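Local coordinates for Alpha/beta hydrolase fold protein (Sphaerobacter thermophilus, PDB 3R0V), which is thought to be a hydrolase of the alpha/beta hydrolase fold, its specific substrate unassigned, and holds D-malate in a pocket in this crystal, at residues L240-T244 / H245-P249; R222-A225 / Q226-D230; E44-A47 / P48-V52; A172-W175 / P176-A180; V211-G214 / G215-A219. All coordinates share one frame; numbering follows the deposited sequence. Where two conformers were deposited one is given.

In the fold
From the N terminus the contacts follow one another in series, none nesting within or crossing another. Contact 3 turns the chain from helix 40-46 into strand 51-52. Contact 4 starts helix 175-180, within the helical region that separates strand 111-117 from strand 209-213. Contact 5 closes the turn after strand 209-213, contact 2 lies within helix 219-231 that follows, and contact 1 shapes the loop between strand 235-239 and helix 249-260. Contacts 5 and 1 touch through backbone and side-chain bonds, contacts 5 and 2 pack strand against helix, and Pro-249 of contact 1 rests on Arg-45 of contact 3. Contact 4 touches none of the others.

Contact 1. Residues L240-T244 / H245-P249; sequences LENQT and HTVAP
Asn-242 and Val-247 meet across the bend of the loop joining strand 235-239 to helix 249-260, the place where alpha/beta hydrolases usually carry their catalytic histidine; the position of His-245, its side chain about 7 Å from the bound D-malate, is consistent with that residue. The packed side is inward. Val-247 sets its CG2 methyl against the amide of Asn-242, 3.6 Å from CG, while its other methyl, CG1, meets Leu-240 CD1 at 4.0 Å, the two side chains crossing near a right angle. Branched apolar residues suit this side because Phe-117 and Ile-252 touch both of them. With CG held between the backbone N and the carbonyl carbon (chi1 50°), the Asn-242 amide folds back over its own loop. There ND2 donates to Thr-244 O at 2.9 Å, meeting the oxygen almost head-on, and OD1 accepts from Gly-215 N, so both ends of the amide are used. An alanine here would remove both bonds, and would probably leave Thr-244 O and Gly-215 N without these mates and the bend less firmly held. The outer side is looser. Gln-243 reaches back on the solvent side, NE2 bonding Glu-241 O at 2.9 Å from above the carbonyl plane. Thr-244 and Thr-246 lie alongside each other, pointing the same way, joined by a weak bond between their OG1 atoms at 3.4 Å.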
loop_
_atom_site.group_PDB
_atom_site.type_symbol
_atom_site.label_atom_id
_atom_site.label_comp_id
_atom_site.label_asym_id
_atom_site.label_seq_id
_atom_site.Cartn_x
_atom_site.Cartn_y
_atom_site.Cartn_z
ATOM N N LEU A 240 -1.746 -2.933 -16.406
ATOM C CA LEU A 240 -3.199 -3.014 -16.483
ATOM C C LEU A 240 -3.764 -2.212 -17.640
ATOM O O LEU A 240 -3.076 -1.350 -18.196
ATOM C CB LEU A 240 -3.825 -2.560 -15.173
ATOM C CG LEU A 240 -3.387 -3.336 -13.936
ATOM C CD1 LEU A 240 -4.107 -2.737 -12.734
ATOM C CD2 LEU A 240 -3.684 -4.822 -14.062
ATOM N N GLU A 241 -5.020 -2.499 -17.978
ATOM C CA GLU A 241 -5.699 -1.886 -19.117
ATOM C C GLU A 241 -6.677 -0.794 -18.692
ATOM O O GLU A 241 -7.694 -0.593 -19.354
ATOM C CB GLU A 241 -6.477 -2.945 -19.907
ATOM C CG GLU A 241 -5.642 -4.054 -20.533
ATOM C CD GLU A 241 -6.517 -5.142 -21.142
ATOM O OE1 GLU A 241 -7.392 -4.804 -21.971
ATOM O OE2 GLU A 241 -6.347 -6.330 -20.785
ATOM N N ASN A 242 -6.403 -0.091 -17.596
ATOM C CA ASN A 242 -7.259 1.027 -17.243
ATOM C C ASN A 242 -7.254 2.061 -18.362
ATOM O O ASN A 242 -6.210 2.338 -18.961
ATOM C CB ASN A 242 -6.843 1.664 -15.919
ATOM C CG ASN A 242 -5.359 1.973 -15.854
ATOM O OD1 ASN A 242 -4.522 1.080 -16.015
ATOM N ND2 ASN A 242 -5.024 3.245 -15.622
ATOM N N GLN A 243 -8.422 2.625 -18.655
ATOM C CA GLN A 243 -8.547 3.533 -19.794
ATOM C C GLN A 243 -8.616 5.009 -19.392
ATOM O O GLN A 243 -8.753 5.879 -20.256
ATOM C CB GLN A 243 -9.761 3.154 -20.643
ATOM C CG GLN A 243 -9.653 1.756 -21.241
ATOM C CD GLN A 243 -8.488 1.615 -22.186
ATOM O OE1 GLN A 243 -8.344 2.389 -23.128
ATOM N NE2 GLN A 243 -7.637 0.619 -21.941
ATOM N N THR A 244 -8.531 5.284 -18.093
ATOM C CA THR A 244 -8.325 6.644 -17.594
ATOM C C THR A 244 -7.307 6.569 -16.460
ATOM O O THR A 244 -6.761 5.498 -16.176
ATOM C CB THR A 244 -9.629 7.322 -17.092
ATOM O OG1 THR A 244 -10.126 6.626 -15.936
ATOM C CG2 THR A 244 -10.693 7.354 -18.186
ATOM N N HIS A 245 -7.055 7.705 -15.813
ATOM C CA HIS A 245 -6.101 7.757 -14.720
ATOM C C HIS A 245 -6.493 6.805 -13.591
ATOM O O HIS A 245 -5.645 6.096 -13.052
ATOM C CB HIS A 245 -6.002 9.190 -14.199
ATOM C CG HIS A 245 -4.665 9.534 -13.628
ATOM N ND1 HIS A 245 -4.445 9.654 -12.273
ATOM C CD2 HIS A 245 -3.479 9.792 -14.228
ATOM C CE1 HIS A 245 -3.178 9.965 -12.062
ATOM N NE2 HIS A 245 -2.571 10.057 -13.231
ATOM N N THR A 246 -7.777 6.790 -13.245
ATOM C CA THR A 246 -8.262 5.966 -12.143
ATOM C C THR A 246 -8.299 4.498 -12.521
ATOM O O THR A 246 -8.925 4.126 -13.505
ATOM C CB THR A 246 -9.691 6.366 -11.680
ATOM O OG1 THR A 246 -10.657 5.945 -12.652
ATOM C CG2 THR A 246 -9.805 7.864 -11.453
ATOM N N VAL A 247 -7.644 3.662 -11.718
ATOM C CA VAL A 247 -7.744 2.214 -11.894
ATOM C C VAL A 247 -8.968 1.673 -11.164
ATOM O O VAL A 247 -9.010 1.668 -9.935
ATOM C CB VAL A 247 -6.485 1.476 -11.388
ATOM C CG1 VAL A 247 -6.710 -0.028 -11.427
ATOM C CG2 VAL A 247 -5.271 1.845 -12.221
ATOM N N ALA A 248 -9.960 1.219 -11.921
ATOM C CA ALA A 248 -11.201 0.713 -11.346
ATOM C C ALA A 248 -11.046 -0.744 -10.932
ATOM O O ALA A 248 -10.146 -1.438 -11.414
ATOM C CB ALA A 248 -12.342 0.870 -12.333
ATOM N N PRO A 249 -11.930 -1.223 -10.042
ATOM C CA PRO A 249 -11.786 -2.599 -9.569
ATOM C C PRO A 249 -11.760 -3.608 -10.708
ATOM O O PRO A 249 -11.035 -4.596 -10.621
ATOM C CB PRO A 249 -13.032 -2.800 -8.698
ATOM C CG PRO A 249 -13.337 -1.433 -8.174
ATOM C CD PRO A 249 -12.953 -0.474 -9.284
#

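Contact 2. Residues R222-A225 / Q226-D230; sequences RHTA and QELAD
Thr-224 turns its CG2 methyl anti to the backbone N, and Leu-228, one helical turn on, places CG anti to its carbonyl carbon (chi1 -75°). The two side chains therefore run alongside each other in the same direction, with CG2 of Thr-224 3.9 Å from CD1 of Leu-228. The threonine suits this buried spot because its two branches divide the work: while the methyl packs on leucine, OG1 bonds to Tyr-121 O, its strongest partner. The chain of Gln-226 bends beyond CB, which brings NE2 to a water at 2.7 Å in a weak bond; that water donates to His-223 O, also at 2.7 Å. This oxygen also accepts the main-chain N-H of Glu-227. The segment belongs to helix 219-231, the crossover of the beta-alpha-beta unit between strands 209-213 and 235-239. Regular i to i+4 bonds carry it, such as Leu-228 N to Thr-224 O at 2.9 Å. Small residues serve the face turned to the sheet: Ala-225 touches Val-211 and Tyr-237, and Ala-229 also meets Tyr-237. On the polar side, His-223 ND1 bonds Asp-124 OD1.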
loop_
_atom_site.group_PDB
_atom_site.type_symbol
_atom_site.label_atom_id
_atom_site.label_comp_id
_atom_site.label_asym_id
_atom_site.label_seq_id
_atom_site.Cartn_x
_atom_site.Cartn_y
_atom_site.Cartn_z
ATOM N N ARG A 222 7.008 2.578 -13.858
ATOM C CA ARG A 222 7.265 1.442 -14.750
ATOM C C ARG A 222 8.642 0.867 -14.496
ATOM O O ARG A 222 8.808 -0.350 -14.438
ATOM C CB ARG A 222 7.168 1.839 -16.226
ATOM C CG ARG A 222 5.808 2.351 -16.677
ATOM C CD ARG A 222 5.735 2.319 -18.213
ATOM N NE ARG A 222 6.860 3.018 -18.840
ATOM C CZ ARG A 222 6.833 4.290 -19.237
ATOM N NH1 ARG A 222 5.729 5.018 -19.117
ATOM N NH2 ARG A 222 7.918 4.823 -19.773
ATOM N N HIS A 223 9.645 1.729 -14.376
ATOM C CA HIS A 223 11.002 1.217 -14.217
ATOM C C HIS A 223 11.151 0.454 -12.905
ATOM O O HIS A 223 11.824 -0.573 -12.861
ATOM C CB HIS A 223 12.032 2.338 -14.297
ATOM C CG HIS A 223 11.938 3.142 -15.549
ATOM N ND1 HIS A 223 12.398 4.436 -15.627
ATOM C CD2 HIS A 223 11.414 2.848 -16.762
ATOM C CE1 HIS A 223 12.173 4.905 -16.843
ATOM N NE2 HIS A 223 11.589 3.958 -17.555
ATOM N N THR A 224 10.542 0.968 -11.844
ATOM C CA THR A 224 10.541 0.268 -10.567
ATOM C C THR A 224 9.855 -1.082 -10.671
ATOM O O THR A 224 10.367 -2.086 -10.170
ATOM C CB THR A 224 9.891 1.144 -9.511
ATOM O OG1 THR A 224 10.778 2.240 -9.250
ATOM C CG2 THR A 224 9.630 0.352 -8.221
ATOM N N ALA A 225 8.708 -1.119 -11.337
ATOM C CA ALA A 225 7.972 -2.363 -11.482
ATOM C C ALA A 225 8.795 -3.396 -12.240
ATOM O O ALA A 225 8.887 -4.564 -11.843
ATOM C CB ALA A 225 6.638 -2.117 -12.167
ATOM N N GLN A 226 9.419 -2.962 -13.326
ATOM C CA GLN A 226 10.258 -3.845 -14.122
ATOM C C GLN A 226 11.386 -4.408 -13.271
ATOM O O GLN A 226 11.709 -5.595 -13.336
ATOM C CB GLN A 226 10.838 -3.086 -15.322
ATOM C CG GLN A 226 11.448 -4.000 -16.394
ATOM C CD GLN A 226 12.895 -4.398 -16.117
ATOM O OE1 GLN A 226 13.377 -5.404 -16.645
ATOM N NE2 GLN A 226 13.598 -3.604 -15.305
ATOM N N GLU A 227 12.014 -3.542 -12.486
ATOM C CA GLU A 227 13.154 -3.982 -11.697
ATOM C C GLU A 227 12.709 -4.959 -10.609
ATOM O O GLU A 227 13.364 -5.968 -10.386
ATOM C CB GLU A 227 13.917 -2.823 -11.069
ATOM C CG GLU A 227 15.083 -3.330 -10.210
ATOM C CD GLU A 227 16.063 -2.243 -9.782
ATOM O OE1 GLU A 227 16.357 -1.330 -10.588
ATOM O OE2 GLU A 227 16.555 -2.316 -8.632
ATOM N N LEU A 228 11.604 -4.666 -9.931
ATOM C CA LEU A 228 11.118 -5.575 -8.889
ATOM C C LEU A 228 10.785 -6.941 -9.477
ATOM O O LEU A 228 11.081 -7.973 -8.867
ATOM C CB LEU A 228 9.886 -5.010 -8.197
ATOM C CG LEU A 228 10.179 -3.879 -7.215
ATOM C CD1 LEU A 228 8.902 -3.172 -6.801
ATOM C CD2 LEU A 228 10.897 -4.426 -5.993
ATOM N N ALA A 229 10.168 -6.959 -10.655
ATOM C CA ALA A 229 9.775 -8.232 -11.264
ATOM C C ALA A 229 10.976 -9.022 -11.765
ATOM O O ALA A 229 10.859 -10.215 -12.057
ATOM C CB ALA A 229 8.770 -8.003 -12.386
ATOM N N ASP A 230 12.126 -8.364 -11.855
ATOM C CA ASP A 230 13.368 -9.043 -12.209
ATOM C C ASP A 230 14.097 -9.518 -10.943
ATOM O O ASP A 230 14.650 -10.624 -10.901
ATOM C CB ASP A 230 14.257 -8.108 -13.041
ATOM C CG ASP A 230 15.497 -8.799 -13.583
ATOM O OD1 ASP A 230 15.368 -9.599 -14.535
ATOM O OD2 ASP A 230 16.603 -8.533 -13.071
HETATM O O HOH W 1 13.942 -1.036 -14.534
#

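Contact 3. Residues E44-A47 / P48-V52; sequences ERLA and PHFTV
Leu-46 and Phe-50 mark the turn that takes the chain out of helix 40-46 and into strand 51-52 of the beta-alpha-beta unit begun by strand 25-29. One acceptor does most of the polar work: Leu-46 O receives His-49 N at 2.8 Å and Phe-50 N at 3.0 Å, the two donors arriving from opposite faces of the carbonyl plane. His-49 N comes from well above that plane, whereas Phe-50 N is only modestly tilted. Pro-48 suits the turn because it has no N-H to satisfy; its CD instead lies 3.4 Å from Arg-45 O. Arg-45 looks outward from the turn, its NE forming a salt bridge with Asp-250 of helix 249-260. Val-52 holds CG1 anti to its backbone N (chi1 -176°), which leaves CG2 to meet Leu-46 CB at 3.7 Å, an apolar contact between the helix and the start of the strand. The Phe-50 ring has CB of His-49 over one face, 3.5 Å above its plane and offset toward the rim. The imidazole of His-49 turns an edge toward the turn's carbonyls, yet its ND1, buried here without a hydrogen-bonding partner, stays 4.1 Å from Leu-46 O and 4.2 Å from Arg-45 O.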
loop_
_atom_site.group_PDB
_atom_site.type_symbol
_atom_site.label_atom_id
_atom_site.label_comp_id
_atom_site.label_asym_id
_atom_site.label_seq_id
_atom_site.Cartn_x
_atom_site.Cartn_y
_atom_site.Cartn_z
ATOM N N GLU A 44 -15.328 -6.322 -3.007
ATOM C CA GLU A 44 -16.633 -6.787 -3.449
ATOM C C GLU A 44 -16.551 -7.535 -4.781
ATOM O O GLU A 44 -17.281 -8.501 -5.009
ATOM C CB GLU A 44 -17.623 -5.618 -3.516
ATOM C CG GLU A 44 -18.996 -6.010 -4.028
ATOM C CD GLU A 44 -20.003 -4.878 -3.943
ATOM O OE1 GLU A 44 -21.047 -4.964 -4.628
ATOM O OE2 GLU A 44 -19.753 -3.909 -3.193
ATOM N N ARG A 45 -15.650 -7.103 -5.664
ATOM C CA ARG A 45 -15.419 -7.845 -6.907
ATOM C C ARG A 45 -14.696 -9.179 -6.701
ATOM O O ARG A 45 -14.879 -10.108 -7.489
ATOM C CB ARG A 45 -14.660 -7.002 -7.945
ATOM C CG ARG A 45 -15.410 -5.771 -8.425
ATOM C CD ARG A 45 -16.792 -6.118 -8.941
ATOM N NE ARG A 45 -17.163 -5.179 -9.997
ATOM C CZ ARG A 45 -18.385 -4.699 -10.191
ATOM N NH1 ARG A 45 -19.389 -5.054 -9.404
ATOM N NH2 ARG A 45 -18.586 -3.851 -11.185
ATOM N N LEU A 46 -13.883 -9.268 -5.646
ATOM C CA LEU A 46 -13.128 -10.485 -5.352
ATOM C C LEU A 46 -13.932 -11.486 -4.523
ATOM O O LEU A 46 -13.652 -12.683 -4.534
ATOM C CB LEU A 46 -11.836 -10.134 -4.608
ATOM C CG LEU A 46 -10.807 -9.317 -5.388
ATOM C CD1 LEU A 46 -9.654 -8.946 -4.474
ATOM C CD2 LEU A 46 -10.289 -10.085 -6.609
ATOM N N ALA A 47 -14.940 -10.998 -3.813
ATOM C CA ALA A 47 -15.662 -11.816 -2.843
ATOM C C ALA A 47 -16.306 -13.104 -3.388
ATOM O O ALA A 47 -16.422 -14.084 -2.657
ATOM C CB ALA A 47 -16.681 -10.965 -2.100
ATOM N N PRO A 48 -16.736 -13.108 -4.664
ATOM C CA PRO A 48 -17.258 -14.354 -5.239
ATOM C C PRO A 48 -16.200 -15.456 -5.325
ATOM O O PRO A 48 -16.558 -16.631 -5.419
ATOM C CB PRO A 48 -17.692 -13.932 -6.648
ATOM C CG PRO A 48 -18.030 -12.488 -6.504
ATOM C CD PRO A 48 -16.997 -11.953 -5.541
ATOM N N HIS A 49 -14.922 -15.078 -5.285
ATOM C CA HIS A 49 -13.820 -16.017 -5.478
ATOM C C HIS A 49 -12.993 -16.276 -4.223
ATOM O O HIS A 49 -12.432 -17.368 -4.056
ATOM C CB HIS A 49 -12.895 -15.506 -6.583
ATOM C CG HIS A 49 -13.575 -15.339 -7.906
ATOM N ND1 HIS A 49 -14.025 -14.120 -8.367
ATOM C CD2 HIS A 49 -13.899 -16.245 -8.859
ATOM C CE1 HIS A 49 -14.590 -14.281 -9.550
ATOM N NE2 HIS A 49 -14.526 -15.561 -9.871
ATOM N N PHE A 50 -12.931 -15.284 -3.340
ATOM C CA PHE A 50 -12.039 -15.334 -2.190
ATOM C C PHE A 50 -12.726 -14.814 -0.943
ATOM O O PHE A 50 -13.650 -14.005 -1.034
ATOM C CB PHE A 50 -10.802 -14.477 -2.454
ATOM C CG PHE A 50 -10.074 -14.854 -3.700
ATOM C CD1 PHE A 50 -9.364 -16.040 -3.760
ATOM C CD2 PHE A 50 -10.116 -14.042 -4.822
ATOM C CE1 PHE A 50 -8.700 -16.410 -4.919
ATOM C CE2 PHE A 50 -9.453 -14.403 -5.977
ATOM C CZ PHE A 50 -8.747 -15.593 -6.027
ATOM N N THR A 51 -12.277 -15.281 0.221
ATOM C CA THR A 51 -12.594 -14.597 1.469
ATOM C C THR A 51 -11.643 -13.417 1.571
ATOM O O THR A 51 -10.416 -13.591 1.619
ATOM C CB THR A 51 -12.417 -15.515 2.681
ATOM O OG1 THR A 51 -13.217 -16.690 2.495
ATOM C CG2 THR A 51 -12.863 -14.797 3.949
ATOM N N VAL A 52 -12.194 -12.211 1.562
ATOM C CA VAL A 52 -11.365 -11.025 1.510
ATOM C C VAL A 52 -11.390 -10.324 2.855
ATOM O O VAL A 52 -12.453 -10.143 3.452
ATOM C CB VAL A 52 -11.853 -10.049 0.423
ATOM C CG1 VAL A 52 -10.900 -8.850 0.334
ATOM C CG2 VAL A 52 -11.969 -10.759 -0.915
#

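Contact 4. Residues A172-W175 / P176-A180; sequences APMW and PGMEA
Trp-175 O accepts the N-H of Glu-179 at 2.9 Å in an almost straight bond (170°), and Met-174 O takes Met-178 N at 3.2 Å, in the carbonyl plane. A water adds a third link, donating to Pro-173 O and accepting from Gly-177 N, where the type I turn from Ala-172 to Trp-175 runs into helix 175-180. Proline at Pro-176 suits this first turn, where its lack of an N-H costs no helical bond. Trp-175 has CG anti to its backbone N (chi1 -167°), which places the indole beside Glu-179 and Met-178. Its NE1 reaches Glu-179 OE2 at 3.1 Å, a weak, bent bond at the ring edge, with the carboxylate turned 57° from the ring plane. A leucine in place of Glu-179 would remove the acceptor and is likely to leave the indole N-H without this weak partner. Farther out, Met-178 SE makes an oblique Met-aromatic contact with Trp-175, 5.1 Å from the centroid of the six-membered ring. Both methionines are selenomethionine, and CE of Met-174 meets CE of Met-178 at 3.5 Å. Met-178 also packs on Met-155, a pocket residue, consistent with an apolar methionine patch flanking the bound D-malate.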
loop_
_atom_site.group_PDB
_atom_site.type_symbol
_atom_site.label_atom_id
_atom_site.label_comp_id
_atom_site.label_asym_id
_atom_site.label_seq_id
_atom_site.Cartn_x
_atom_site.Cartn_y
_atom_site.Cartn_z
ATOM N N ALA A 172 -12.330 16.607 -4.621
ATOM C CA ALA A 172 -13.051 15.336 -4.608
ATOM C C ALA A 172 -13.539 14.950 -3.213
ATOM O O ALA A 172 -13.002 15.417 -2.207
ATOM C CB ALA A 172 -12.191 14.231 -5.177
ATOM N N PRO A 173 -14.566 14.091 -3.152
ATOM C CA PRO A 173 -15.066 13.595 -1.866
ATOM C C PRO A 173 -14.012 12.847 -1.044
ATOM O O PRO A 173 -14.170 12.759 0.168
ATOM C CB PRO A 173 -16.193 12.642 -2.279
ATOM C CG PRO A 173 -16.666 13.176 -3.598
ATOM C CD PRO A 173 -15.419 13.667 -4.280
HETATM N N MSE A 174 -12.964 12.334 -1.686
HETATM C CA MSE A 174 -11.889 11.610 -0.997
HETATM C C MSE A 174 -11.066 12.475 -0.035
HETATM O O MSE A 174 -10.443 11.963 0.905
HETATM C CB MSE A 174 -10.928 11.014 -2.034
HETATM C CG MSE A 174 -10.399 12.052 -3.043
HETATM SE SE MSE A 174 -8.846 11.487 -4.093
HETATM C CE MSE A 174 -8.954 9.577 -3.751
ATOM N N TRP A 175 -11.043 13.781 -0.278
ATOM C CA TRP A 175 -10.058 14.634 0.376
ATOM C C TRP A 175 -10.192 14.717 1.904
ATOM O O TRP A 175 -9.195 14.570 2.605
ATOM C CB TRP A 175 -10.020 16.021 -0.268
ATOM C CG TRP A 175 -8.832 16.848 0.146
ATOM C CD1 TRP A 175 -8.801 17.810 1.110
ATOM C CD2 TRP A 175 -7.511 16.787 -0.407
ATOM N NE1 TRP A 175 -7.547 18.364 1.187
ATOM C CE2 TRP A 175 -6.733 17.751 0.269
ATOM C CE3 TRP A 175 -6.914 16.025 -1.417
ATOM C CZ2 TRP A 175 -5.385 17.968 -0.023
ATOM C CZ3 TRP A 175 -5.562 16.243 -1.708
ATOM C CH2 TRP A 175 -4.822 17.222 -1.016
ATOM N N PRO A 176 -11.410 14.950 2.434
ATOM C CA PRO A 176 -11.498 15.009 3.901
ATOM C C PRO A 176 -11.011 13.729 4.597
ATOM O O PRO A 176 -10.375 13.827 5.653
ATOM C CB PRO A 176 -12.992 15.228 4.158
ATOM C CG PRO A 176 -13.496 15.886 2.913
ATOM C CD PRO A 176 -12.692 15.289 1.786
ATOM N N GLY A 177 -11.274 12.564 4.007
ATOM C CA GLY A 177 -10.806 11.311 4.574
ATOM C C GLY A 177 -9.290 11.243 4.618
ATOM O O GLY A 177 -8.707 10.705 5.557
HETATM N N MSE A 178 -8.644 11.791 3.595
HETATM C CA MSE A 178 -7.191 11.815 3.551
HETATM C C MSE A 178 -6.639 12.761 4.608
HETATM O O MSE A 178 -5.689 12.428 5.330
HETATM C CB MSE A 178 -6.714 12.242 2.164
HETATM C CG MSE A 178 -7.015 11.235 1.081
HETATM SE SE MSE A 178 -6.458 11.918 -0.668
HETATM C CE MSE A 178 -6.239 10.208 -1.559
ATOM N N GLU A 179 -7.236 13.941 4.713
ATOM C CA GLU A 179 -6.824 14.872 5.754
ATOM C C GLU A 179 -6.939 14.234 7.133
ATOM O O GLU A 179 -6.065 14.420 7.988
ATOM C CB GLU A 179 -7.666 16.150 5.713
ATOM C CG GLU A 179 -7.386 17.047 4.529
ATOM C CD GLU A 179 -8.322 18.246 4.467
ATOM O OE1 GLU A 179 -9.519 18.088 4.784
ATOM O OE2 GLU A 179 -7.864 19.341 4.085
ATOM N N ALA A 180 -8.016 13.486 7.352
ATOM C CA ALA A 180 -8.243 12.876 8.661
ATOM C C ALA A 180 -7.115 11.941 9.090
ATOM O O ALA A 180 -6.841 11.796 10.286
ATOM C CB ALA A 180 -9.584 12.144 8.687
HETATM O O HOH W 2 -13.490 11.553 2.376
#

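Contact 5. Residues V211-G214 / G215-A219; sequences VMDG and GASPA
Gly-214 and Ser-217 close the type I turn that follows strand 209-213 of the central sheet in this alpha/beta hydrolase fold and leads toward helix 219-231. Along the strand, Val-211 comes first, buried against Ala-225 of that helix and Val-116 of the neighbouring strand, a branched apolar residue well suited to sheet packing. Met-212, a selenomethionine, points to the other side of the sheet, where Val-255 and Leu-256 of helix 249-260 and Phe-117 receive it. Asp-213 returns to the side of Val-211. Its carboxylate is buried but not left without partners: OD2 bonds Tyr-237 OH and OD1 bonds Thr-239 OG1, both on the adjoining strand 235-239. Its CB lies 3.5 Å from OG of Ser-217, so the serine tucks in beside the strand's end. At Gly-214 the polar closure begins. Its N donates to Ser-217 OG at 2.9 Å, and its O accepts Ser-217 N at 3.1 Å, the latter a straight bond at the hydrogen (164°) that nevertheless arrives 64° out of the carbonyl plane. Gly-214 is thus buried at the tight turn with its N and O both used by Ser-217. Serine fits because its backbone N can donate while its hydroxyl accepts, both to the same glycine. Pro-218, at the N-cap position, then leads into the helix. Ser-217 holds OG anti to its carbonyl carbon (chi1 -63°), which faces the hydroxyl back at the strand, where OG also bonds OE2 of Glu-118.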
loop_
_atom_site.group_PDB
_atom_site.type_symbol
_atom_site.label_atom_id
_atom_site.label_comp_id
_atom_site.label_asym_id
_atom_site.label_seq_id
_atom_site.Cartn_x
_atom_site.Cartn_y
_atom_site.Cartn_z
ATOM N N VAL A 211 3.673 -8.170 -10.035
ATOM C CA VAL A 211 3.930 -6.747 -9.899
ATOM C C VAL A 211 3.150 -6.039 -10.992
ATOM O O VAL A 211 3.299 -6.367 -12.170
ATOM C CB VAL A 211 5.418 -6.433 -10.083
ATOM C CG1 VAL A 211 5.655 -4.940 -9.853
ATOM C CG2 VAL A 211 6.271 -7.253 -9.131
HETATM N N MSE A 212 2.300 -5.097 -10.613
HETATM C CA MSE A 212 1.423 -4.434 -11.575
HETATM C C MSE A 212 1.658 -2.948 -11.603
HETATM O O MSE A 212 1.946 -2.335 -10.580
HETATM C CB MSE A 212 -0.045 -4.658 -11.221
HETATM C CG MSE A 212 -0.609 -6.013 -11.619
HETATM SE SE MSE A 212 -2.293 -6.353 -10.695
HETATM C CE MSE A 212 -1.480 -6.528 -9.021
ATOM N N ASP A 213 1.513 -2.370 -12.788
ATOM C CA ASP A 213 1.367 -0.929 -12.915
ATOM C C ASP A 213 0.189 -0.643 -13.827
ATOM O O ASP A 213 -0.453 -1.571 -14.325
ATOM C CB ASP A 213 2.665 -0.230 -13.355
ATOM C CG ASP A 213 3.184 -0.706 -14.699
ATOM O OD1 ASP A 213 2.493 -1.475 -15.400
ATOM O OD2 ASP A 213 4.313 -0.294 -15.066
ATOM N N GLY A 214 -0.124 0.633 -13.991
ATOM C CA GLY A 214 -1.314 1.041 -14.714
ATOM C C GLY A 214 -0.961 1.801 -15.975
ATOM O O GLY A 214 0.190 2.198 -16.185
ATOM N N GLY A 215 -1.957 2.005 -16.821
ATOM C CA GLY A 215 -1.746 2.671 -18.091
ATOM C C GLY A 215 -1.336 4.132 -18.007
ATOM O O GLY A 215 -0.867 4.683 -19.003
ATOM N N ALA A 216 -1.540 4.768 -16.857
ATOM C CA ALA A 216 -1.151 6.162 -16.651
ATOM C C ALA A 216 0.064 6.304 -15.736
ATOM O O ALA A 216 0.404 7.410 -15.327
ATOM C CB ALA A 216 -2.325 6.975 -16.079
ATOM N N SER A 217 0.723 5.195 -15.411
ATOM C CA SER A 217 1.871 5.266 -14.517
ATOM C C SER A 217 2.961 6.171 -15.068
ATOM O O SER A 217 3.248 6.167 -16.262
ATOM C CB SER A 217 2.463 3.874 -14.267
ATOM O OG SER A 217 1.524 3.038 -13.609
ATOM N N PRO A 218 3.592 6.947 -14.187
ATOM C CA PRO A 218 4.770 7.676 -14.664
ATOM C C PRO A 218 5.902 6.715 -15.020
ATOM O O PRO A 218 5.913 5.564 -14.561
ATOM C CB PRO A 218 5.150 8.562 -13.471
ATOM C CG PRO A 218 4.565 7.895 -12.282
ATOM C CD PRO A 218 3.321 7.169 -12.758
ATOM N N ALA A 219 6.820 7.160 -15.872
ATOM C CA ALA A 219 7.942 6.327 -16.280
ATOM C C ALA A 219 8.660 5.713 -15.083
ATOM O O ALA A 219 9.058 4.546 -15.106
ATOM C CB ALA A 219 8.925 7.124 -17.140
#